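Local structure of RNA-binding protein RMD9, mitochondrial (Saccharomyces cerevisiae S288C, 7A9X) at residues 397-401 with 402-406; 425-429 with 430-434; 101-104 with 105-109. The protein binds a dodecameric RNA element in the 3'-UTRs of yeast mitochondrial mRNAs and takes part in their processing or stability. All coordinates share one frame; numbering follows the deposited sequence.

Contact 1 of 3, residues 397-401 with 402-406; sequences KKIDE and PFFNV. With nucleotides of chain B.
Glu-401 and Asn-405, one helical turn apart at the start of helix 401-410, are joined twice, through the backbone and through their side chains, and together they illustrate how a helical repeat readies an amide to read a base. Along Glu-401, CB rests against the Pro-402 ring at CD, 3.5 Å away. Glu-401 CG swings anti to the backbone N (chi1 -156°) and passes Asn-405 ND2 at 3.5 Å, and the chain runs on extended to the carboxylate. There Glu-401 OE1 accepts from Asn-405 ND2 at 2.9 Å; the donor stands well above the carboxylate plane, while OE1 lies nearly in the plane of the amide. Thr-435 also bonds OE1, and Ser-438 holds OE2. The second hydrogen of Asn-405 ND2 goes to O2 of U10 of chain B, at 3.1 Å and an N-H...O angle of 156°. Asn-405 OD1 is bonded to Tyr-427 OH, and this hydroxyl and the acceptor carboxylate together hold the amide with ND2 toward the uracil. Replacing Glu-401 by an alanine would probably leave one N-H of that amide without its mate and the group freer to turn away from the uracil. On the apolar side of the same turn, Ile-399 CG2 wedges against Phe-403 CD2 and Phe-404 CE2, 3.6 Å from each. Asp-400 is the N-cap, its OD2 accepting weakly from Phe-403 N, and Asp-400 OD1 forms a salt bridge with Lys-397 NZ at 2.7 Å. Such an amide near the start of a repeat's first helix, meeting a base edge, is characteristic of pentatricopeptide repeat proteins. Since ND2 is the end turned to the base, the uracil O2 meets a donor, and the carboxylate probably keeps that N-H aimed.

Contact 2 of 3, residues 425-429 with 430-434; sequences KNYTL and YHIPR
A Schellman motif closes helix 417-429 at the end of what is probably a pentatricopeptide repeat, with His-431, at positive phi (52°), as its C-prime residue. Its two bonds run from Ile-432 N to Tyr-427 O, 3.0 Å, and, more weakly, from His-431 N to Thr-428 O, 3.2 Å. One last helical bond precedes them, Tyr-430 N to Asn-426 O, and the carbonyl oxygen that takes it also lies in the plane of the Tyr-430 ring, at its edge. The turn carries the chain across the end of the helix, so that Ile-432 packs CB at the edge of the Tyr-427 ring and Arg-434 comes over one of its faces. Bent at chi2 and chi3, the arginine lays its guanidinium almost flat on the phenol in an offset cation-pi stack, planes 14° apart. Further bonds fix both partners: Tyr-427 OH to Asn-405 of helix 401-410, and Arg-434 NH1 to Ser-438 of helix 436-445. The turn thus leads from helix 417-429 to helix 436-445. In the stack, Arg-434 CZ sits 3.6 Å from Tyr-427 CG, while Arg-434 NH2 reaches back to Tyr-427 CB at 3.4 Å.

Contact 3 of 3, residues 101-104 with 105-109; sequences PDFN and AYRVS. With nucleotides of chain B.
The carbonyl oxygen of Ala-105 is gripped by two donors of Ser-109, a case of a helical serine bonding back to the preceding turn. Ser-109 OG reaches Ala-105 O at 2.7 Å and Ser-109 N does so at 2.9 Å, from opposite faces of the carbonyl plane; the same OG is also bonded to Ser-167. Just before the helix, Asn-104 is the N-cap. Its CG lies between the backbone N and the carbonyl carbon (chi1 52°), which folds Asn-104 OD1 back over the first turn to accept from Arg-107 N at 2.9 Å, a donor standing above the amide plane. Phe-103, at the centre of an inverse gamma turn, closes the apolar side: Arg-107 CB lies over a face of its ring, Arg-107 CD comes 3.9 Å from Phe-103 CD1, and Val-108 CG2 meets Phe-103 CE2 at 3.6 Å. The ring also packs edge-to-face on Phe-47 of helix 41-48. Beyond it, the extended Arg-107 chain carries NE to a salt bridge with Asp-48 on that helix. Toward the RNA, C2 of A3 of chain B lies at the edge of the Tyr-106 ring, 3.5 Å from Tyr-106 CE1, a contact without hydrogen bonds. The chemistry implies a division of labour: the Asn-104 amide caps the first turn, Ser-109 adds a second bond to its carbonyl, arginine and phenylalanine tie it to helix 41-48, and the RNA meets an aromatic edge.

Contacts 1 and 2 belong to the same neighbourhood, their centres about 9 Å apart: one starts helix 401-410, the other ends helix 417-429, probably the two helices of one repeat. The touching residues of contact 1 are all buried, and its charged and amide groups are held in a polar network. Contact 2 is only partly buried, and backbone capping and a cation-pi stack dominate it. Contact 3 lies on the opposite side of the chain's centre, its own centre about 49 Å from that of contact 1, ahead of the probable repeats. Like contact 1 it caps a helix start beside the RNA, yet it is partly exposed and touches its adenine without the hydrogen bond that contact 1 gives its uracil.

Contact 1 of 3, residues 397-401 with 402-406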
loop_
_atom_site.group_PDB
_atom_site.type_symbol
_atom_site.label_atom_id
_atom_site.label_comp_id
_atom_site.label_asym_id
_atom_site.label_seq_id
_atom_site.Cartn_x
_atom_site.Cartn_y
_atom_site.Cartn_z
ATOM N N LYS A 397 -5.934 21.619 7.963
ATOM C CA LYS A 397 -5.679 20.820 9.153
ATOM C C LYS A 397 -4.291 21.152 9.675
ATOM O O LYS A 397 -3.507 21.844 9.022
ATOM C CB LYS A 397 -5.796 19.323 8.851
ATOM C CG LYS A 397 -4.839 18.851 7.763
ATOM C CD LYS A 397 -4.994 17.368 7.475
ATOM C CE LYS A 397 -4.475 16.511 8.621
ATOM N NZ LYS A 397 -2.998 16.608 8.778
ATOM N N LYS A 398 -3.998 20.648 10.873
ATOM C CA LYS A 398 -2.633 20.688 11.375
ATOM C C LYS A 398 -1.746 19.815 10.499
ATOM O O LYS A 398 -2.139 18.720 10.091
ATOM C CB LYS A 398 -2.577 20.213 12.828
ATOM C CG LYS A 398 -3.130 21.208 13.837
ATOM C CD LYS A 398 -2.966 20.701 15.263
ATOM C CE LYS A 398 -3.496 21.708 16.272
ATOM N NZ LYS A 398 -3.298 21.251 17.676
ATOM N N ILE A 399 -0.548 20.312 10.197
ATOM C CA ILE A 399 0.328 19.608 9.271
ATOM C C ILE A 399 0.861 18.344 9.930
ATOM O O ILE A 399 1.302 18.362 11.087
ATOM C CB ILE A 399 1.469 20.521 8.800
ATOM C CG1 ILE A 399 0.901 21.745 8.078
ATOM C CG2 ILE A 399 2.407 19.764 7.876
ATOM C CD1 ILE A 399 1.958 22.661 7.505
ATOM N N ASP A 400 0.795 17.237 9.205
ATOM C CA ASP A 400 1.385 15.980 9.631
ATOM C C ASP A 400 2.809 15.869 9.098
ATOM O O ASP A 400 3.195 16.543 8.140
ATOM C CB ASP A 400 0.544 14.806 9.138
ATOM C CG ASP A 400 0.077 14.993 7.707
ATOM O OD1 ASP A 400 -0.739 15.906 7.461
ATOM O OD2 ASP A 400 0.545 14.248 6.823
ATOM N N GLU A 401 3.590 15.001 9.729
ATOM C CA GLU A 401 4.988 14.864 9.343
ATOM C C GLU A 401 5.174 14.302 7.934
ATOM O O GLU A 401 6.058 14.780 7.211
ATOM C CB GLU A 401 5.747 13.997 10.347
ATOM C CG GLU A 401 7.236 14.278 10.349
ATOM C CD GLU A 401 8.055 13.118 10.861
ATOM O OE1 GLU A 401 7.735 11.961 10.509
ATOM O OE2 GLU A 401 9.017 13.368 11.617
ATOM N N PRO A 402 4.407 13.290 7.503
ATOM C CA PRO A 402 4.600 12.789 6.131
ATOM C C PRO A 402 4.415 13.851 5.060
ATOM O O PRO A 402 5.039 13.753 3.998
ATOM C CB PRO A 402 3.548 11.677 6.016
ATOM C CG PRO A 402 3.392 11.186 7.402
ATOM C CD PRO A 402 3.480 12.421 8.255
ATOM N N PHE A 403 3.584 14.867 5.313
ATOM C CA PHE A 403 3.424 15.959 4.357
ATOM C C PHE A 403 4.768 16.593 4.017
ATOM O O PHE A 403 5.108 16.760 2.840
ATOM C CB PHE A 403 2.458 17.005 4.917
ATOM C CG PHE A 403 2.324 18.235 4.057
ATOM C CD1 PHE A 403 1.516 18.225 2.930
ATOM C CD2 PHE A 403 2.997 19.405 4.383
ATOM C CE1 PHE A 403 1.386 19.353 2.139
ATOM C CE2 PHE A 403 2.871 20.537 3.598
ATOM C CZ PHE A 403 2.065 20.513 2.475
ATOM N N PHE A 404 5.552 16.945 5.037
ATOM C CA PHE A 404 6.870 17.519 4.802
ATOM C C PHE A 404 7.920 16.465 4.467
ATOM O O PHE A 404 8.900 16.785 3.786
ATOM C CB PHE A 404 7.314 18.338 6.017
ATOM C CG PHE A 404 6.767 19.742 6.036
ATOM C CD1 PHE A 404 7.089 20.638 5.024
ATOM C CD2 PHE A 404 5.948 20.172 7.069
ATOM C CE1 PHE A 404 6.596 21.934 5.036
ATOM C CE2 PHE A 404 5.451 21.468 7.089
ATOM C CZ PHE A 404 5.775 22.350 6.070
ATOM N N ASN A 405 7.736 15.221 4.920
ATOM C CA ASN A 405 8.681 14.163 4.576
ATOM C C ASN A 405 8.671 13.878 3.077
ATOM O O ASN A 405 9.736 13.776 2.453
ATOM C CB ASN A 405 8.365 12.889 5.365
ATOM C CG ASN A 405 8.599 13.051 6.860
ATOM O OD1 ASN A 405 9.320 13.950 7.295
ATOM N ND2 ASN A 405 7.991 12.175 7.651
ATOM N N VAL A 406 7.481 13.749 2.484
ATOM C CA VAL A 406 7.381 13.537 1.041
ATOM C C VAL A 406 7.957 14.730 0.288
ATOM O O VAL A 406 8.722 14.568 -0.671
ATOM C CB VAL A 406 5.919 13.275 0.635
ATOM C CG1 VAL A 406 5.805 13.163 -0.874
ATOM C CG2 VAL A 406 5.398 12.019 1.305
ATOM P P U B 10 5.710 4.891 0.379
ATOM O OP1 U B 10 6.353 4.720 -0.949
ATOM O OP2 U B 10 5.923 3.862 1.429
ATOM O "O5'" U B 10 6.165 6.304 0.962
ATOM C "C5'" U B 10 6.303 7.441 0.120
ATOM C "C4'" U B 10 6.901 8.601 0.875
ATOM O "O4'" U B 10 6.068 8.897 2.022
ATOM C "C3'" U B 10 8.288 8.360 1.456
ATOM O "O3'" U B 10 9.318 8.639 0.521
ATOM C "C2'" U B 10 8.327 9.275 2.677
ATOM O "O2'" U B 10 8.705 10.593 2.312
ATOM C "C1'" U B 10 6.861 9.286 3.119
ATOM N N1 U B 10 6.589 8.364 4.247
ATOM C C2 U B 10 6.556 8.902 5.519
ATOM O O2 U B 10 6.748 10.085 5.742
ATOM N N3 U B 10 6.289 8.003 6.521
ATOM C C4 U B 10 6.054 6.651 6.380
ATOM O O4 U B 10 5.828 5.970 7.380
ATOM C C5 U B 10 6.103 6.170 5.032
ATOM C C6 U B 10 6.359 7.023 4.037
#

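Contact 2 of 3, residues 425-429 with 430-434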
loop_
_atom_site.group_PDB
_atom_site.type_symbol
_atom_site.label_atom_id
_atom_site.label_comp_id
_atom_site.label_asym_id
_atom_site.label_seq_id
_atom_site.Cartn_x
_atom_site.Cartn_y
_atom_site.Cartn_z
ATOM N N LYS A 425 13.260 23.633 9.268
ATOM C CA LYS A 425 12.721 24.706 10.094
ATOM C C LYS A 425 11.212 24.584 10.268
ATOM O O LYS A 425 10.686 24.898 11.342
ATOM C CB LYS A 425 13.091 26.054 9.475
ATOM C CG LYS A 425 12.343 27.254 10.024
ATOM C CD LYS A 425 12.703 28.503 9.232
ATOM C CE LYS A 425 11.840 29.693 9.622
ATOM N NZ LYS A 425 12.114 30.873 8.754
ATOM N N ASN A 426 10.502 24.117 9.238
ATOM C CA ASN A 426 9.046 24.061 9.305
ATOM C C ASN A 426 8.538 22.952 10.218
ATOM O O ASN A 426 7.390 23.023 10.669
ATOM C CB ASN A 426 8.463 23.898 7.901
ATOM C CG ASN A 426 8.517 25.185 7.098
ATOM O OD1 ASN A 426 9.358 26.050 7.343
ATOM N ND2 ASN A 426 7.609 25.322 6.138
ATOM N N TYR A 427 9.353 21.930 10.495
ATOM C CA TYR A 427 8.954 20.919 11.468
ATOM C C TYR A 427 8.689 21.548 12.829
ATOM O O TYR A 427 7.696 21.223 13.491
ATOM C CB TYR A 427 10.032 19.839 11.591
ATOM C CG TYR A 427 10.125 18.894 10.416
ATOM C CD1 TYR A 427 9.079 18.037 10.106
ATOM C CD2 TYR A 427 11.268 18.846 9.627
ATOM C CE1 TYR A 427 9.162 17.166 9.034
ATOM C CE2 TYR A 427 11.362 17.980 8.553
ATOM C CZ TYR A 427 10.307 17.142 8.261
ATOM O OH TYR A 427 10.402 16.279 7.192
ATOM N N THR A 428 9.568 22.456 13.260
ATOM C CA THR A 428 9.395 23.121 14.544
ATOM C C THR A 428 8.376 24.251 14.465
ATOM O O THR A 428 7.649 24.492 15.436
ATOM C CB THR A 428 10.743 23.658 15.034
ATOM O OG1 THR A 428 11.732 22.627 14.938
ATOM C CG2 THR A 428 10.642 24.110 16.487
ATOM N N LEU A 429 8.303 24.943 13.324
ATOM C CA LEU A 429 7.392 26.076 13.195
ATOM C C LEU A 429 5.940 25.636 13.329
ATOM O O LEU A 429 5.153 26.263 14.047
ATOM C CB LEU A 429 7.620 26.786 11.859
ATOM C CG LEU A 429 8.350 28.128 11.914
ATOM C CD1 LEU A 429 9.737 27.959 12.513
ATOM C CD2 LEU A 429 8.424 28.745 10.527
ATOM N N TYR A 430 5.565 24.561 12.643
ATOM C CA TYR A 430 4.201 24.056 12.681
ATOM C C TYR A 430 3.980 23.030 13.787
ATOM O O TYR A 430 2.906 22.420 13.839
ATOM C CB TYR A 430 3.824 23.469 11.319
ATOM C CG TYR A 430 3.737 24.515 10.230
ATOM C CD1 TYR A 430 2.551 25.196 9.991
ATOM C CD2 TYR A 430 4.846 24.833 9.455
ATOM C CE1 TYR A 430 2.468 26.161 9.004
ATOM C CE2 TYR A 430 4.771 25.796 8.465
ATOM C CZ TYR A 430 3.581 26.456 8.246
ATOM O OH TYR A 430 3.500 27.416 7.264
ATOM N N HIS A 431 4.962 22.840 14.669
ATOM C CA HIS A 431 4.863 21.951 15.828
ATOM C C HIS A 431 4.397 20.553 15.411
ATOM O O HIS A 431 3.331 20.071 15.794
ATOM C CB HIS A 431 3.934 22.550 16.887
ATOM C CG HIS A 431 4.313 23.937 17.303
ATOM N ND1 HIS A 431 3.640 25.055 16.860
ATOM C CD2 HIS A 431 5.299 24.389 18.114
ATOM C CE1 HIS A 431 4.190 26.135 17.385
ATOM N NE2 HIS A 431 5.198 25.759 18.149
ATOM N N ILE A 432 5.244 19.915 14.611
ATOM C CA ILE A 432 4.927 18.616 14.026
ATOM C C ILE A 432 5.324 17.499 14.984
ATOM O O ILE A 432 6.466 17.476 15.466
ATOM C CB ILE A 432 5.629 18.431 12.673
ATOM C CG1 ILE A 432 5.425 19.660 11.788
ATOM C CG2 ILE A 432 5.101 17.195 11.980
ATOM C CD1 ILE A 432 3.994 19.894 11.416
ATOM N N PRO A 433 4.422 16.562 15.291
ATOM C CA PRO A 433 4.843 15.340 15.992
ATOM C C PRO A 433 5.881 14.585 15.180
ATOM O O PRO A 433 5.583 14.098 14.084
ATOM C CB PRO A 433 3.537 14.547 16.136
ATOM C CG PRO A 433 2.452 15.577 16.037
ATOM C CD PRO A 433 2.966 16.615 15.084
ATOM N N ARG A 434 7.100 14.486 15.702
ATOM C CA ARG A 434 8.217 13.980 14.919
ATOM C C ARG A 434 8.317 12.462 15.004
ATOM O O ARG A 434 8.069 11.865 16.055
ATOM C CB ARG A 434 9.523 14.617 15.395
ATOM C CG ARG A 434 9.533 16.138 15.327
ATOM C CD ARG A 434 9.396 16.628 13.892
ATOM N NE ARG A 434 10.490 16.153 13.049
ATOM C CZ ARG A 434 11.662 16.769 12.928
ATOM N NH1 ARG A 434 12.602 16.263 12.141
ATOM N NH2 ARG A 434 11.897 17.890 13.597
#

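Contact 3 of 3, residues 101-104 with 105-109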
loop_
_atom_site.group_PDB
_atom_site.type_symbol
_atom_site.label_atom_id
_atom_site.label_comp_id
_atom_site.label_asym_id
_atom_site.label_seq_id
_atom_site.Cartn_x
_atom_site.Cartn_y
_atom_site.Cartn_z
ATOM N N PRO A 101 -16.926 -35.271 7.551
ATOM C CA PRO A 101 -17.905 -35.067 6.475
ATOM C C PRO A 101 -18.882 -33.939 6.746
ATOM O O PRO A 101 -19.421 -33.369 5.789
ATOM C CB PRO A 101 -18.629 -36.418 6.400
ATOM C CG PRO A 101 -18.540 -36.948 7.795
ATOM C CD PRO A 101 -17.211 -36.484 8.337
ATOM N N ASP A 102 -19.126 -33.596 8.011
ATOM C CA ASP A 102 -20.019 -32.502 8.367
ATOM C C ASP A 102 -19.380 -31.131 8.183
ATOM O O ASP A 102 -19.965 -30.126 8.603
ATOM C CB ASP A 102 -20.496 -32.662 9.812
ATOM C CG ASP A 102 -21.312 -33.920 10.019
ATOM O OD1 ASP A 102 -21.564 -34.634 9.026
ATOM O OD2 ASP A 102 -21.700 -34.195 11.173
ATOM N N PHE A 103 -18.195 -31.070 7.580
ATOM C CA PHE A 103 -17.536 -29.800 7.284
ATOM C C PHE A 103 -18.043 -29.287 5.934
ATOM O O PHE A 103 -17.351 -29.298 4.915
ATOM C CB PHE A 103 -16.023 -29.972 7.303
ATOM C CG PHE A 103 -15.279 -28.728 7.679
ATOM C CD1 PHE A 103 -15.536 -28.089 8.878
ATOM C CD2 PHE A 103 -14.313 -28.203 6.837
ATOM C CE1 PHE A 103 -14.852 -26.942 9.228
ATOM C CE2 PHE A 103 -13.625 -27.058 7.182
ATOM C CZ PHE A 103 -13.893 -26.427 8.378
ATOM N N ASN A 104 -19.294 -28.832 5.958
ATOM C CA ASN A 104 -20.023 -28.479 4.750
ATOM C C ASN A 104 -19.378 -27.284 4.044
ATOM O O ASN A 104 -18.422 -26.670 4.528
ATOM C CB ASN A 104 -21.483 -28.170 5.085
ATOM C CG ASN A 104 -21.624 -27.146 6.199
ATOM O OD1 ASN A 104 -20.641 -26.558 6.645
ATOM N ND2 ASN A 104 -22.855 -26.924 6.647
ATOM N N ALA A 105 -19.927 -26.955 2.872
ATOM C CA ALA A 105 -19.427 -25.814 2.116
ATOM C C ALA A 105 -19.660 -24.506 2.859
ATOM O O ALA A 105 -18.916 -23.539 2.661
ATOM C CB ALA A 105 -20.088 -25.766 0.739
ATOM N N TYR A 106 -20.681 -24.459 3.716
ATOM C CA TYR A 106 -20.963 -23.248 4.479
ATOM C C TYR A 106 -19.832 -22.931 5.448
ATOM O O TYR A 106 -19.351 -21.794 5.505
ATOM C CB TYR A 106 -22.289 -23.404 5.225
ATOM C CG TYR A 106 -22.698 -22.192 6.033
ATOM C CD1 TYR A 106 -23.315 -21.108 5.425
ATOM C CD2 TYR A 106 -22.478 -22.138 7.404
ATOM C CE1 TYR A 106 -23.696 -20.000 6.157
ATOM C CE2 TYR A 106 -22.856 -21.032 8.146
ATOM C CZ TYR A 106 -23.464 -19.967 7.516
ATOM O OH TYR A 106 -23.843 -18.864 8.247
ATOM N N ARG A 107 -19.390 -23.929 6.219
ATOM C CA ARG A 107 -18.327 -23.699 7.194
ATOM C C ARG A 107 -17.030 -23.280 6.513
ATOM O O ARG A 107 -16.328 -22.384 6.999
ATOM C CB ARG A 107 -18.112 -24.951 8.041
ATOM C CG ARG A 107 -19.189 -25.172 9.091
ATOM C CD ARG A 107 -18.904 -26.398 9.939
ATOM N NE ARG A 107 -19.918 -26.587 10.972
ATOM C CZ ARG A 107 -21.037 -27.285 10.803
ATOM N NH1 ARG A 107 -21.904 -27.401 11.798
ATOM N NH2 ARG A 107 -21.291 -27.866 9.638
ATOM N N VAL A 108 -16.693 -23.918 5.391
ATOM C CA VAL A 108 -15.493 -23.534 4.654
ATOM C C VAL A 108 -15.635 -22.118 4.113
ATOM O O VAL A 108 -14.691 -21.320 4.167
ATOM C CB VAL A 108 -15.211 -24.546 3.529
ATOM C CG1 VAL A 108 -13.960 -24.156 2.753
ATOM C CG2 VAL A 108 -15.068 -25.948 4.099
ATOM N N SER A 109 -16.818 -21.782 3.595
ATOM C CA SER A 109 -17.038 -20.453 3.033
ATOM C C SER A 109 -16.949 -19.373 4.103
ATOM O O SER A 109 -16.386 -18.298 3.863
ATOM C CB SER A 109 -18.395 -20.403 2.333
ATOM O OG SER A 109 -18.452 -21.332 1.265
ATOM P P A B 3 -24.952 -11.090 -2.040
ATOM O OP1 A B 3 -24.559 -9.710 -2.427
ATOM O OP2 A B 3 -24.533 -12.240 -2.882
ATOM O "O5'" A B 3 -24.414 -11.349 -0.566
ATOM C "C5'" A B 3 -24.666 -10.423 0.477
ATOM C "C4'" A B 3 -24.274 -10.995 1.813
ATOM O "O4'" A B 3 -25.077 -12.170 2.091
ATOM C "C3'" A B 3 -22.838 -11.488 1.923
ATOM O "O3'" A B 3 -21.927 -10.436 2.192
ATOM C "C2'" A B 3 -22.924 -12.529 3.033
ATOM O "O2'" A B 3 -22.928 -11.905 4.310
ATOM C "C1'" A B 3 -24.310 -13.129 2.785
ATOM N N9 A B 3 -24.254 -14.358 1.972
ATOM C C8 A B 3 -24.319 -14.466 0.604
ATOM N N7 A B 3 -24.244 -15.700 0.168
ATOM C C5 A B 3 -24.122 -16.455 1.326
ATOM C C6 A B 3 -24.000 -17.839 1.547
ATOM N N6 A B 3 -23.980 -18.746 0.569
ATOM N N1 A B 3 -23.897 -18.265 2.826
ATOM C C2 A B 3 -23.917 -17.357 3.809
ATOM N N3 A B 3 -24.028 -16.032 3.728
ATOM C C4 A B 3 -24.126 -15.642 2.445
#